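PDB 3A9L: poly-gamma-glutamate hydrolase from Bacillus phage phiNIT1, which hydrolyses the gamma-glutamyl linkages of bacterial poly-gamma-glutamate as a zinc peptidase. Local coordinates for residues 8-13 against 77-82. Sequence-based numbering, arbitrary orientation.
Sequences PNIEAL and LHVTST. With PO4 (phosphate ion), chain D.
Next to Val79, which packs on Asn9 and Ile10, the His78 ring holds a phosphate ion at its edge, in the ring plane. The contact joins the N-capped start of helix 10-16 to the loop between strand 62-68 and helix 87-94, in a zinc peptidase with an alpha/beta fold built on a mixed sheet. His78 NE2 donates to phosphate O4 over 2.7 Å, nearly straight at 175°. Its other nitrogen, ND1, is hydrogen-bonded to Asp5 OD1. The His40 ring meets the His78 ring with planes about 45° apart. Ser81 N also donates to the phosphate, reaching O3 at 3.0 Å. The ion was probably picked up from the crystallisation solution.

The side chains that meet across the contact are apolar. Val79 CG1, anti to the backbone N (chi1 171°), lies 3.9 Å from Asn9 CA. The Ile10 and Val79 side chains cross at a slant, with Ile10 CD1 4.1 Å from Val79 CB. Val79 O is hydrogen-bonded to NE2 of the zinc ligand His40, making Val79 a second-shell residue of the metal site. Phe66 of strand 62-68 touches both Ile10 and Leu13. Asn9 OD1 caps the helix by accepting from Ala12 N at 2.9 Å. One turn along, Leu13 CD1 rests 3.4 Å from Leu77 O.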
ATOM      1  N   PRO A   8      13.003  -3.988  20.097  1.00 26.11           N
ATOM      2  CA  PRO A   8      12.397  -5.244  20.542  1.00 24.91           C
ATOM      3  C   PRO A   8      11.125  -5.552  19.809  1.00 23.72           C
ATOM      4  O   PRO A   8      10.650  -6.694  19.813  1.00 23.97           O
ATOM      5  CB  PRO A   8      12.088  -4.987  22.013  1.00 24.66           C
ATOM      6  CG  PRO A   8      12.141  -3.550  22.191  1.00 26.04           C
ATOM      7  CD  PRO A   8      13.159  -3.057  21.226  1.00 25.98           C
ATOM      8  N   ASN A   9      10.587  -4.530  19.178  1.00 23.29           N
ATOM      9  CA  ASN A   9       9.384  -4.661  18.382  1.00 23.47           C
ATOM     10  C   ASN A   9       9.201  -3.384  17.572  1.00 23.50           C
ATOM     11  O   ASN A   9       9.969  -2.418  17.712  1.00 23.95           O
ATOM     12  CB  ASN A   9       8.212  -4.822  19.324  1.00 23.67           C
ATOM     13  CG  ASN A   9       8.162  -3.725  20.349  1.00 23.07           C
ATOM     14  OD1 ASN A   9       7.961  -2.558  20.019  1.00 20.89           O
ATOM     15  ND2 ASN A   9       8.344  -4.095  21.607  1.00 23.62           N
ATOM     16  N   ILE A  10       8.119  -3.326  16.811  1.00 23.80           N
ATOM     17  CA  ILE A  10       7.937  -2.241  15.848  1.00 23.36           C
ATOM     18  C   ILE A  10       7.437  -0.934  16.456  1.00 24.56           C
ATOM     19  O   ILE A  10       7.729   0.149  15.904  1.00 24.43           O
ATOM     20  CB  ILE A  10       7.068  -2.708  14.650  1.00 23.62           C
ATOM     21  CG1 ILE A  10       7.843  -3.745  13.830  1.00 22.38           C
ATOM     22  CG2 ILE A  10       6.599  -1.523  13.779  1.00 21.28           C
ATOM     23  CD1 ILE A  10       8.957  -3.197  12.897  1.00 19.67           C
ATOM     24  N   GLU A  11       6.697  -1.023  17.572  1.00 24.94           N
ATOM     25  CA  GLU A  11       6.341   0.170  18.353  1.00 26.65           C
ATOM     26  C   GLU A  11       7.611   0.934  18.754  1.00 26.44           C
ATOM     27  O   GLU A  11       7.779   2.119  18.411  1.00 27.22           O
ATOM     28  CB  GLU A  11       5.553  -0.216  19.619  1.00 26.48           C
ATOM     29  CG  GLU A  11       4.099  -0.598  19.390  1.00 28.40           C
ATOM     30  CD  GLU A  11       3.901  -2.004  18.833  1.00 30.61           C
ATOM     31  OE1 GLU A  11       4.866  -2.821  18.812  1.00 29.56           O
ATOM     32  OE2 GLU A  11       2.745  -2.292  18.451  1.00 32.02           O
ATOM     33  N   ALA A  12       8.515   0.248  19.460  1.00 26.50           N
ATOM     34  CA  ALA A  12       9.796   0.833  19.844  1.00 26.39           C
ATOM     35  C   ALA A  12      10.525   1.449  18.649  1.00 26.40           C
ATOM     36  O   ALA A  12      11.071   2.554  18.732  1.00 27.10           O
ATOM     37  CB  ALA A  12      10.674  -0.222  20.517  1.00 26.01           C
ATOM     38  N   LEU A  13      10.534   0.718  17.532  1.00 26.00           N
ATOM     39  CA  LEU A  13      11.096   1.211  16.287  1.00 25.12           C
ATOM     40  C   LEU A  13      10.376   2.457  15.792  1.00 25.03           C
ATOM     41  O   LEU A  13      11.006   3.467  15.506  1.00 26.49           O
ATOM     42  CB  LEU A  13      11.053   0.118  15.200  1.00 25.34           C
ATOM     43  CG  LEU A  13      11.765   0.446  13.877  1.00 24.31           C
ATOM     44  CD1 LEU A  13      12.155  -0.795  13.147  1.00 26.41           C
ATOM     45  CD2 LEU A  13      10.935   1.282  12.961  1.00 23.95           C
ATOM     46  N   LEU A  77      16.870  -1.249  11.594  1.00 23.70           N
ATOM     47  CA  LEU A  77      15.439  -1.289  11.366  1.00 23.70           C
ATOM     48  C   LEU A  77      14.941  -2.748  11.346  1.00 24.12           C
ATOM     49  O   LEU A  77      13.749  -3.025  11.088  1.00 23.03           O
ATOM     50  CB  LEU A  77      15.116  -0.570  10.061  1.00 23.51           C
ATOM     51  CG  LEU A  77      15.625   0.858   9.930  1.00 24.95           C
ATOM     52  CD1 LEU A  77      15.521   1.288   8.483  1.00 27.01           C
ATOM     53  CD2 LEU A  77      14.852   1.819  10.856  1.00 22.13           C
ATOM     54  N   HIS A  78      15.856  -3.674  11.644  1.00 24.11           N
ATOM     55  CA  HIS A  78      15.542  -5.096  11.625  1.00 24.88           C
ATOM     56  C   HIS A  78      14.877  -5.525  12.911  1.00 25.21           C
ATOM     57  O   HIS A  78      15.478  -5.437  13.987  1.00 25.89           O
ATOM     58  CB  HIS A  78      16.797  -5.939  11.329  1.00 24.13           C
ATOM     59  CG  HIS A  78      16.545  -7.417  11.308  1.00 25.98           C
ATOM     60  ND1 HIS A  78      16.655  -8.206  12.435  1.00 25.85           N
ATOM     61  CD2 HIS A  78      16.207  -8.251  10.297  1.00 27.41           C
ATOM     62  CE1 HIS A  78      16.385  -9.459  12.123  1.00 28.10           C
ATOM     63  NE2 HIS A  78      16.113  -9.515  10.830  1.00 28.62           N
ATOM     64  N   VAL A  79      13.627  -5.980  12.788  1.00 24.24           N
ATOM     65  CA  VAL A  79      12.940  -6.648  13.868  1.00 24.04           C
ATOM     66  C   VAL A  79      12.642  -8.077  13.411  1.00 23.79           C
ATOM     67  O   VAL A  79      11.859  -8.324  12.485  1.00 22.98           O
ATOM     68  CB  VAL A  79      11.704  -5.844  14.365  1.00 24.42           C
ATOM     69  CG1 VAL A  79      10.871  -6.641  15.339  1.00 23.12           C
ATOM     70  CG2 VAL A  79      12.179  -4.527  15.073  1.00 25.32           C
ATOM     71  N   THR A  80      13.318  -9.022  14.040  1.00 22.74           N
ATOM     72  CA  THR A  80      13.156 -10.412  13.688  1.00 22.75           C
ATOM     73  C   THR A  80      11.673 -10.819  13.540  1.00 21.76           C
ATOM     74  O   THR A  80      10.806 -10.296  14.252  1.00 21.02           O
ATOM     75  CB  THR A  80      13.869 -11.288  14.719  1.00 23.22           C
ATOM     76  OG1 THR A  80      14.196 -12.550  14.124  1.00 23.02           O
ATOM     77  CG2 THR A  80      13.007 -11.453  15.982  1.00 25.03           C
ATOM     78  N   SER A  81      11.391 -11.746  12.621  1.00 21.74           N
ATOM     79  CA  SER A  81       9.999 -12.173  12.297  1.00 20.77           C
ATOM     80  C   SER A  81       9.156 -12.698  13.460  1.00 21.80           C
ATOM     81  O   SER A  81       7.931 -12.498  13.492  1.00 21.82           O
ATOM     82  CB  SER A  81       9.984 -13.226  11.174  1.00 21.03           C
ATOM     83  OG  SER A  81      10.905 -12.918  10.147  1.00 18.58           O
ATOM     84  N   THR A  82       9.783 -13.393  14.414  1.00 21.28           N
ATOM     85  CA  THR A  82       9.038 -13.814  15.598  1.00 21.92           C
ATOM     86  C   THR A  82       8.561 -12.631  16.485  1.00 21.53           C
ATOM     87  O   THR A  82       7.757 -12.844  17.377  1.00 21.03           O
ATOM     88  CB  THR A  82       9.876 -14.722  16.494  1.00 21.39           C
ATOM     89  OG1 THR A  82      11.046 -14.002  16.885  1.00 23.73           O
ATOM     90  CG2 THR A  82      10.257 -16.032  15.779  1.00 22.37           C
TER
HETATM   91  P   PO4 D 261      14.874 -12.872  10.521  1.00 36.33           P
HETATM   92  O1  PO4 D 261      15.369 -12.647  11.933  1.00 37.37           O
HETATM   93  O2  PO4 D 261      15.202 -14.266  10.010  1.00 36.48           O
HETATM   94  O3  PO4 D 261      13.377 -12.729  10.603  1.00 37.37           O
HETATM   95  O4  PO4 D 261      15.466 -11.859   9.581  1.00 34.44           O